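Local coordinates for DNA repair and telomere maintenance protein nbs1 (Schizosaccharomyces pombe, PDB 3HUF) that serves as the adaptor subunit of the MRN complex in DNA double-strand break repair, its FHA and BRCT domains recognising phosphorylated proteins such as Ctp1, at residues K14-P20 / K188-D194; V25-V29 / S40-R46. One frame throughout, in Å; residues are numbered along the deposited sequence.

Contact 1: K14-P20 / K188-D194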
ATOM      1  N   LYS A  14     -16.609  15.621 -10.642  1.00 39.28           N
ATOM      2  CA  LYS A  14     -16.370  14.440  -9.830  1.00 38.91           C
ATOM      3  C   LYS A  14     -15.119  13.688 -10.278  1.00 38.30           C
ATOM      4  O   LYS A  14     -14.711  13.790 -11.438  1.00 38.04           O
ATOM      5  CB  LYS A  14     -17.595  13.528  -9.894  1.00 39.13           C
ATOM      6  CG  LYS A  14     -18.788  14.189  -9.231  1.00 40.68           C
ATOM      7  CD  LYS A  14     -20.022  13.345  -9.245  1.00 44.08           C
ATOM      8  CE  LYS A  14     -20.925  13.734  -8.060  1.00 45.58           C
ATOM      9  NZ  LYS A  14     -20.826  15.191  -7.640  1.00 44.91           N
ATOM     10  N   SER A  15     -14.503  12.967  -9.344  1.00 37.27           N
ATOM     11  CA  SER A  15     -13.442  12.008  -9.677  1.00 36.79           C
ATOM     12  C   SER A  15     -13.998  10.596  -9.621  1.00 36.65           C
ATOM     13  O   SER A  15     -15.130  10.380  -9.186  1.00 37.02           O
ATOM     14  CB  SER A  15     -12.231  12.152  -8.762  1.00 36.61           C
ATOM     15  OG  SER A  15     -12.560  11.801  -7.429  1.00 36.52           O
ATOM     16  N   ARG A  16     -13.233   9.627 -10.099  1.00 36.64           N
ATOM     17  CA  ARG A  16     -13.730   8.261 -10.081  1.00 36.68           C
ATOM     18  C   ARG A  16     -12.608   7.249  -9.999  1.00 36.43           C
ATOM     19  O   ARG A  16     -11.641   7.329 -10.739  1.00 35.67           O
ATOM     20  CB  ARG A  16     -14.597   7.986 -11.316  1.00 37.01           C
ATOM     21  CG  ARG A  16     -15.031   6.533 -11.398  1.00 38.60           C
ATOM     22  CD  ARG A  16     -16.172   6.323 -12.328  1.00 40.56           C
ATOM     23  NE  ARG A  16     -16.500   4.905 -12.412  1.00 39.57           N
ATOM     24  CZ  ARG A  16     -17.373   4.396 -13.273  1.00 41.51           C
ATOM     25  NH1 ARG A  16     -18.017   5.195 -14.120  1.00 41.03           N
ATOM     26  NH2 ARG A  16     -17.605   3.086 -13.279  1.00 42.91           N
ATOM     27  N   ILE A  17     -12.757   6.286  -9.097  1.00 36.63           N
ATOM     28  CA  ILE A  17     -11.823   5.167  -9.008  1.00 37.03           C
ATOM     29  C   ILE A  17     -12.145   4.098 -10.074  1.00 37.22           C
ATOM     30  O   ILE A  17     -13.261   3.600 -10.148  1.00 37.32           O
ATOM     31  CB  ILE A  17     -11.876   4.526  -7.619  1.00 36.74           C
ATOM     32  CG1 ILE A  17     -11.466   5.541  -6.557  1.00 34.99           C
ATOM     33  CG2 ILE A  17     -10.918   3.381  -7.532  1.00 37.27           C
ATOM     34  CD1 ILE A  17     -11.779   5.030  -5.174  1.00 32.42           C
ATOM     35  N   LEU A  18     -11.157   3.763 -10.894  1.00 36.82           N
ATOM     36  CA  LEU A  18     -11.347   2.799 -11.964  1.00 36.54           C
ATOM     37  C   LEU A  18     -10.714   1.466 -11.591  1.00 37.15           C
ATOM     38  O   LEU A  18      -9.534   1.371 -11.357  1.00 38.13           O
ATOM     39  CB  LEU A  18     -10.723   3.329 -13.280  1.00 35.91           C
ATOM     40  CG  LEU A  18     -11.297   4.642 -13.831  1.00 34.83           C
ATOM     41  CD1 LEU A  18     -10.679   4.942 -15.239  1.00 34.76           C
ATOM     42  CD2 LEU A  18     -12.851   4.610 -13.893  1.00 29.47           C
ATOM     43  N   PHE A  19     -11.508   0.419 -11.573  1.00 38.03           N
ATOM     44  CA  PHE A  19     -10.998  -0.898 -11.270  1.00 37.77           C
ATOM     45  C   PHE A  19     -10.604  -1.597 -12.575  1.00 37.42           C
ATOM     46  O   PHE A  19     -11.021  -1.171 -13.643  1.00 37.09           O
ATOM     47  CB  PHE A  19     -12.077  -1.690 -10.533  1.00 37.31           C
ATOM     48  CG  PHE A  19     -12.648  -0.969  -9.359  1.00 39.50           C
ATOM     49  CD1 PHE A  19     -14.008  -0.675  -9.303  1.00 44.10           C
ATOM     50  CD2 PHE A  19     -11.844  -0.588  -8.304  1.00 40.63           C
ATOM     51  CE1 PHE A  19     -14.549  -0.012  -8.197  1.00 44.36           C
ATOM     52  CE2 PHE A  19     -12.367   0.065  -7.206  1.00 42.55           C
ATOM     53  CZ  PHE A  19     -13.726   0.365  -7.158  1.00 44.82           C
ATOM     54  N   PRO A  20      -9.744  -2.631 -12.488  1.00 37.28           N
ATOM     55  CA  PRO A  20      -9.510  -3.556 -13.587  1.00 36.46           C
ATOM     56  C   PRO A  20     -10.797  -3.966 -14.305  1.00 36.80           C
ATOM     57  O   PRO A  20     -11.780  -4.333 -13.653  1.00 35.87           O
ATOM     58  CB  PRO A  20      -8.878  -4.752 -12.881  1.00 36.11           C
ATOM     59  CG  PRO A  20      -7.995  -4.066 -11.814  1.00 35.58           C
ATOM     60  CD  PRO A  20      -8.872  -2.937 -11.329  1.00 37.12           C
ATOM     61  N   LYS A 188     -16.757  -3.220  -5.538  1.00 52.40           N
ATOM     62  CA  LYS A 188     -16.353  -3.408  -6.965  1.00 52.79           C
ATOM     63  C   LYS A 188     -17.364  -2.812  -7.951  1.00 52.27           C
ATOM     64  O   LYS A 188     -16.990  -2.172  -8.940  1.00 52.73           O
ATOM     65  CB  LYS A 188     -16.121  -4.897  -7.300  1.00 53.63           C
ATOM     66  CG  LYS A 188     -14.815  -5.259  -8.058  1.00 54.59           C
ATOM     67  CD  LYS A 188     -14.737  -4.871  -9.538  1.00 57.14           C
ATOM     68  CE  LYS A 188     -14.042  -6.019 -10.335  1.00 58.89           C
ATOM     69  NZ  LYS A 188     -12.932  -5.692 -11.365  1.00 55.86           N
ATOM     70  N   GLU A 189     -18.641  -2.994  -7.660  1.00 51.38           N
ATOM     71  CA  GLU A 189     -19.689  -2.503  -8.542  1.00 51.46           C
ATOM     72  C   GLU A 189     -19.956  -0.978  -8.422  1.00 49.99           C
ATOM     73  O   GLU A 189     -20.743  -0.402  -9.190  1.00 49.88           O
ATOM     74  CB  GLU A 189     -20.967  -3.317  -8.302  1.00 51.73           C
ATOM     75  CG  GLU A 189     -20.991  -4.670  -9.032  1.00 55.25           C
ATOM     76  CD  GLU A 189     -20.322  -5.830  -8.278  1.00 59.77           C
ATOM     77  OE1 GLU A 189     -19.283  -5.621  -7.606  1.00 62.30           O
ATOM     78  OE2 GLU A 189     -20.836  -6.974  -8.375  1.00 60.91           O
ATOM     79  N   SER A 190     -19.276  -0.340  -7.474  1.00 47.69           N
ATOM     80  CA  SER A 190     -19.555   1.034  -7.090  1.00 46.15           C
ATOM     81  C   SER A 190     -18.875   2.075  -7.946  1.00 44.55           C
ATOM     82  O   SER A 190     -17.767   1.860  -8.448  1.00 44.65           O
ATOM     83  CB  SER A 190     -19.113   1.250  -5.646  1.00 46.25           C
ATOM     84  OG  SER A 190     -20.026   0.595  -4.798  1.00 48.68           O
ATOM     85  N   VAL A 191     -19.537   3.212  -8.096  1.00 42.53           N
ATOM     86  CA  VAL A 191     -18.876   4.374  -8.645  1.00 41.67           C
ATOM     87  C   VAL A 191     -18.607   5.387  -7.530  1.00 40.54           C
ATOM     88  O   VAL A 191     -19.482   6.030  -7.002  1.00 40.29           O
ATOM     89  CB  VAL A 191     -19.491   4.919 -10.007  1.00 41.84           C
ATOM     90  CG1 VAL A 191     -20.781   4.184 -10.415  1.00 41.19           C
ATOM     91  CG2 VAL A 191     -19.609   6.452 -10.046  1.00 41.96           C
ATOM     92  N   ILE A 192     -17.349   5.431  -7.134  1.00 39.57           N
ATOM     93  CA  ILE A 192     -16.913   6.209  -6.003  1.00 38.28           C
ATOM     94  C   ILE A 192     -15.720   7.057  -6.416  1.00 37.24           C
ATOM     95  O   ILE A 192     -15.015   6.725  -7.351  1.00 36.17           O
ATOM     96  CB  ILE A 192     -16.530   5.276  -4.817  1.00 39.07           C
ATOM     97  CG1 ILE A 192     -15.446   4.286  -5.243  1.00 38.05           C
ATOM     98  CG2 ILE A 192     -17.812   4.567  -4.252  1.00 37.38           C
ATOM     99  CD1 ILE A 192     -15.042   3.309  -4.158  1.00 41.93           C
ATOM    100  N   GLU A 193     -15.510   8.134  -5.673  1.00 36.50           N
ATOM    101  CA  GLU A 193     -14.520   9.132  -5.966  1.00 36.46           C
ATOM    102  C   GLU A 193     -13.157   8.815  -5.349  1.00 36.70           C
ATOM    103  O   GLU A 193     -13.035   7.938  -4.496  1.00 36.72           O
ATOM    104  CB  GLU A 193     -15.048  10.470  -5.455  1.00 36.97           C
ATOM    105  CG  GLU A 193     -16.340  10.915  -6.166  1.00 36.08           C
ATOM    106  CD  GLU A 193     -16.631  12.390  -5.991  1.00 39.60           C
ATOM    107  OE1 GLU A 193     -15.917  13.224  -6.594  1.00 38.85           O
ATOM    108  OE2 GLU A 193     -17.605  12.724  -5.266  1.00 41.37           O
ATOM    109  N   ASP A 194     -12.147   9.543  -5.805  1.00 36.05           N
ATOM    110  CA  ASP A 194     -10.776   9.475  -5.327  1.00 36.42           C
ATOM    111  C   ASP A 194     -10.701   9.417  -3.797  1.00 36.78           C
ATOM    112  O   ASP A 194     -11.414  10.129  -3.110  1.00 35.85           O
ATOM    113  CB  ASP A 194     -10.072  10.743  -5.816  1.00 36.75           C
ATOM    114  CG  ASP A 194      -8.578  10.768  -5.532  1.00 36.60           C
ATOM    115  OD1 ASP A 194      -7.995   9.753  -5.149  1.00 37.90           O
ATOM    116  OD2 ASP A 194      -7.983  11.841  -5.713  1.00 38.90           O
TER
HETATM  117  O   HOH W   1     -17.165   0.964 -11.063  1.00 40.83           O
HETATM  118  O   HOH W   2     -15.738   3.751  -8.986  1.00 30.32           O
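Ser15 is in the p rotamer, which puts its hydroxyl next to the backbone of Asp194. Asp194 N donates to Ser15 OG at 2.8 Å. Ser15 N in turn donates to Glu193 OE1 at 3.1 Å, so each segment gives a backbone NH to a side-chain oxygen of the other. Two residues on, Ile17 N donates to Ile192 O at 2.9 Å, and Arg16 CA lies 3.4 Å from the same oxygen in a CA-H...O contact. Strand 16-18 is an outer strand of the six-stranded sheet in the FHA domain. The irregular segment 188-194, from the loop between helix 178-184 and helix 198-209, runs along its open edge. Arg16 is extended, with chi1 to chi3 all t. Val191 CB packs over one face of its guanidinium, and NH2 reaches Ser190 O through water 1. The guanidinium also bonds the carbonyls of Asp32 and His35. Ile17 CD1 and Ile192 CG1 meet at 3.7 Å. The CA-to-CB bond of Phe19 points toward 188-194, and Ser190 O and Ile192 CD1 lie at the ring edge. The bent, largely off-rotamer chain of Lys188 brings its NZ to 2.9 Å from Pro20 O, and that amine bonds Leu135 O.

Contact 2: V25-V29 / S40-R46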
ATOM      1  N   VAL A  25     -16.138   5.132 -22.842  1.00 37.34           N
ATOM      2  CA  VAL A  25     -16.058   6.526 -22.469  1.00 37.32           C
ATOM      3  C   VAL A  25     -16.613   7.337 -23.653  1.00 37.86           C
ATOM      4  O   VAL A  25     -16.228   7.123 -24.803  1.00 36.19           O
ATOM      5  CB  VAL A  25     -14.568   6.886 -22.189  1.00 37.49           C
ATOM      6  CG1 VAL A  25     -14.419   8.302 -21.708  1.00 37.24           C
ATOM      7  CG2 VAL A  25     -13.923   5.861 -21.199  1.00 36.28           C
ATOM      8  N   GLY A  26     -17.539   8.243 -23.379  1.00 39.19           N
ATOM      9  CA  GLY A  26     -18.224   8.939 -24.459  1.00 40.70           C
ATOM     10  C   GLY A  26     -19.262   9.943 -24.006  1.00 42.27           C
ATOM     11  O   GLY A  26     -19.688   9.949 -22.841  1.00 41.48           O
ATOM     12  N   ARG A  27     -19.660  10.793 -24.949  1.00 43.83           N
ATOM     13  CA  ARG A  27     -20.636  11.866 -24.722  1.00 46.15           C
ATOM     14  C   ARG A  27     -22.050  11.343 -24.405  1.00 46.91           C
ATOM     15  O   ARG A  27     -22.776  11.941 -23.602  1.00 47.20           O
ATOM     16  CB  ARG A  27     -20.672  12.774 -25.966  1.00 46.57           C
ATOM     17  CG  ARG A  27     -21.456  14.074 -25.824  1.00 48.72           C
ATOM     18  CD  ARG A  27     -21.388  14.847 -27.146  1.00 52.60           C
ATOM     19  NE  ARG A  27     -22.061  14.133 -28.235  1.00 55.98           N
ATOM     20  CZ  ARG A  27     -21.591  14.026 -29.474  1.00 57.05           C
ATOM     21  NH1 ARG A  27     -20.437  14.580 -29.806  1.00 58.08           N
ATOM     22  NH2 ARG A  27     -22.272  13.354 -30.386  1.00 58.53           N
ATOM     23  N   ASN A  28     -22.433  10.227 -25.027  1.00 47.94           N
ATOM     24  CA  ASN A  28     -23.794   9.710 -24.896  1.00 49.11           C
ATOM     25  C   ASN A  28     -23.828   8.331 -24.266  1.00 49.72           C
ATOM     26  O   ASN A  28     -24.194   7.341 -24.900  1.00 49.89           O
ATOM     27  CB  ASN A  28     -24.484   9.687 -26.254  1.00 49.44           C
ATOM     28  CG  ASN A  28     -25.840  10.347 -26.216  1.00 51.22           C
ATOM     29  OD1 ASN A  28     -26.757   9.890 -25.518  1.00 51.57           O
ATOM     30  ND2 ASN A  28     -25.974  11.448 -26.957  1.00 53.48           N
ATOM     31  N   VAL A  29     -23.458   8.287 -22.994  1.00 50.56           N
ATOM     32  CA  VAL A  29     -23.197   7.050 -22.292  1.00 50.98           C
ATOM     33  C   VAL A  29     -23.506   7.381 -20.829  1.00 52.01           C
ATOM     34  O   VAL A  29     -23.247   8.495 -20.390  1.00 51.67           O
ATOM     35  CB  VAL A  29     -21.713   6.608 -22.603  1.00 51.41           C
ATOM     36  CG1 VAL A  29     -20.852   6.382 -21.358  1.00 50.22           C
ATOM     37  CG2 VAL A  29     -21.665   5.417 -23.575  1.00 50.76           C
ATOM     38  N   SER A  40     -18.746  16.982 -24.001  1.00 42.08           N
ATOM     39  CA  SER A  40     -18.138  18.087 -24.746  1.00 41.92           C
ATOM     40  C   SER A  40     -18.529  17.927 -26.221  1.00 41.73           C
ATOM     41  O   SER A  40     -18.761  16.807 -26.684  1.00 41.74           O
ATOM     42  CB  SER A  40     -16.606  18.075 -24.590  1.00 42.14           C
ATOM     43  OG  SER A  40     -16.012  19.315 -24.947  1.00 41.77           O
ATOM     44  N   LYS A  41     -18.583  19.043 -26.944  1.00 41.00           N
ATOM     45  CA  LYS A  41     -18.939  19.072 -28.366  1.00 41.44           C
ATOM     46  C   LYS A  41     -18.211  18.064 -29.251  1.00 40.81           C
ATOM     47  O   LYS A  41     -18.840  17.390 -30.079  1.00 40.87           O
ATOM     48  CB  LYS A  41     -18.717  20.481 -28.946  1.00 41.34           C
ATOM     49  CG  LYS A  41     -19.954  21.378 -28.955  1.00 43.62           C
ATOM     50  CD  LYS A  41     -20.471  21.690 -30.377  1.00 43.80           C
ATOM     51  CE  LYS A  41     -21.776  22.489 -30.315  1.00 45.76           C
ATOM     52  NZ  LYS A  41     -22.454  22.701 -31.636  1.00 44.48           N
ATOM     53  N   SER A  42     -16.894  17.985 -29.088  1.00 39.89           N
ATOM     54  CA  SER A  42     -16.033  17.261 -30.034  1.00 39.72           C
ATOM     55  C   SER A  42     -15.769  15.802 -29.636  1.00 39.06           C
ATOM     56  O   SER A  42     -15.055  15.079 -30.335  1.00 39.04           O
ATOM     57  CB  SER A  42     -14.706  18.010 -30.223  1.00 39.84           C
ATOM     58  OG  SER A  42     -13.993  18.077 -28.985  1.00 39.20           O
ATOM     59  N   ILE A  43     -16.370  15.383 -28.533  1.00 38.55           N
ATOM     60  CA  ILE A  43     -16.285  13.999 -28.060  1.00 38.20           C
ATOM     61  C   ILE A  43     -17.391  13.189 -28.723  1.00 38.20           C
ATOM     62  O   ILE A  43     -18.542  13.598 -28.701  1.00 38.23           O
ATOM     63  CB  ILE A  43     -16.437  13.945 -26.531  1.00 37.62           C
ATOM     64  CG1 ILE A  43     -15.358  14.815 -25.892  1.00 37.64           C
ATOM     65  CG2 ILE A  43     -16.363  12.481 -25.995  1.00 36.93           C
ATOM     66  CD1 ILE A  43     -15.387  14.845 -24.377  1.00 34.07           C
ATOM     67  N   SER A  44     -17.037  12.065 -29.338  1.00 38.44           N
ATOM     68  CA  SER A  44     -18.021  11.177 -29.963  1.00 38.23           C
ATOM     69  C   SER A  44     -18.907  10.543 -28.913  1.00 38.91           C
ATOM     70  O   SER A  44     -18.506  10.429 -27.747  1.00 38.93           O
ATOM     71  CB  SER A  44     -17.335  10.075 -30.745  1.00 37.44           C
ATOM     72  OG  SER A  44     -16.441  10.628 -31.674  1.00 37.95           O
ATOM     73  N   LYS A  45     -20.104  10.135 -29.337  1.00 38.95           N
ATOM     74  CA  LYS A  45     -21.074   9.471 -28.470  1.00 39.77           C
ATOM     75  C   LYS A  45     -20.477   8.307 -27.678  1.00 39.35           C
ATOM     76  O   LYS A  45     -20.640   8.232 -26.468  1.00 39.06           O
ATOM     77  CB  LYS A  45     -22.265   8.979 -29.286  1.00 39.71           C
ATOM     78  CG  LYS A  45     -23.114  10.085 -29.841  1.00 40.87           C
ATOM     79  CD  LYS A  45     -24.394   9.532 -30.419  1.00 41.32           C
ATOM     80  CE  LYS A  45     -24.675  10.182 -31.745  1.00 41.06           C
ATOM     81  NZ  LYS A  45     -23.619   9.793 -32.717  1.00 40.74           N
ATOM     82  N   ARG A  46     -19.827   7.391 -28.386  1.00 39.61           N
ATOM     83  CA  ARG A  46     -18.970   6.376 -27.781  1.00 39.69           C
ATOM     84  C   ARG A  46     -17.569   6.686 -28.317  1.00 39.05           C
ATOM     85  O   ARG A  46     -17.327   6.525 -29.520  1.00 38.72           O
ATOM     86  CB  ARG A  46     -19.393   4.972 -28.214  1.00 39.77           C
ATOM     87  CG  ARG A  46     -20.764   4.521 -27.732  1.00 42.79           C
ATOM     88  CD  ARG A  46     -21.148   3.127 -28.282  1.00 47.35           C
ATOM     89  NE  ARG A  46     -20.232   2.049 -27.876  1.00 51.21           N
ATOM     90  CZ  ARG A  46     -19.315   1.485 -28.673  1.00 54.05           C
ATOM     91  NH1 ARG A  46     -19.173   1.886 -29.938  1.00 54.96           N
ATOM     92  NH2 ARG A  46     -18.535   0.509 -28.210  1.00 54.86           N
TER
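Ser40 opens a type I turn that ends at Ile43, closed by a weak bond from Ile43 N to Ser40 O. Ser40 O also lies 3.3 Å from Arg27 CD, at the edge of the guanidinium. Lys41 points away from 25-29 and packs on the backbone of the bound peptide. The CG2 of Ile43 approaches Gly26 CA (4.3 Å). Ser44 O accepts from Arg27 N at 3.0 Å, while Ser44 CA lies over one face of the Arg27 guanidinium. Lys45 O accepts from Asn28 N, also at 3.0 Å, and sits 3.2 Å from Gly26 CA. A CB on Gly26 would clash with this carbonyl. Arg46 ends the segment, its CG 4.3 Å from Val29 CG2. This is the phosphopeptide-binding surface of the FHA domain. Arg27 NH1, Ser44 OG and Lys45 N all bond a modified side chain of the peptide. Arg27 NH2 and Lys45 NZ are 4.5 Å apart, a close pair of positive charges consistent with a site made for a phosphate group.

This chain is the N-terminal FHA-BRCT1-BRCT2 part of Nbs1. Both contacts involve the FHA domain, but only contact 1 reaches beyond it. The centres of contacts 1 and 2 are 19 Å apart. Nearest atoms of contacts 1 and 2 are about 7 Å apart, without touching. Strand 16-18 of contact 1 is followed directly by strand 21-26 of contact 2, in a different sheet. Contact 2 joins the end of strand 21-26 to the loop between strands 35-37 and 48-52. It is nested inside the long excursion that contact 1 closes, which takes in the first BRCT repeat. Contact 1 thus ties the 188-194 loop back to the FHA domain, while contact 2 shapes its peptide-binding loops.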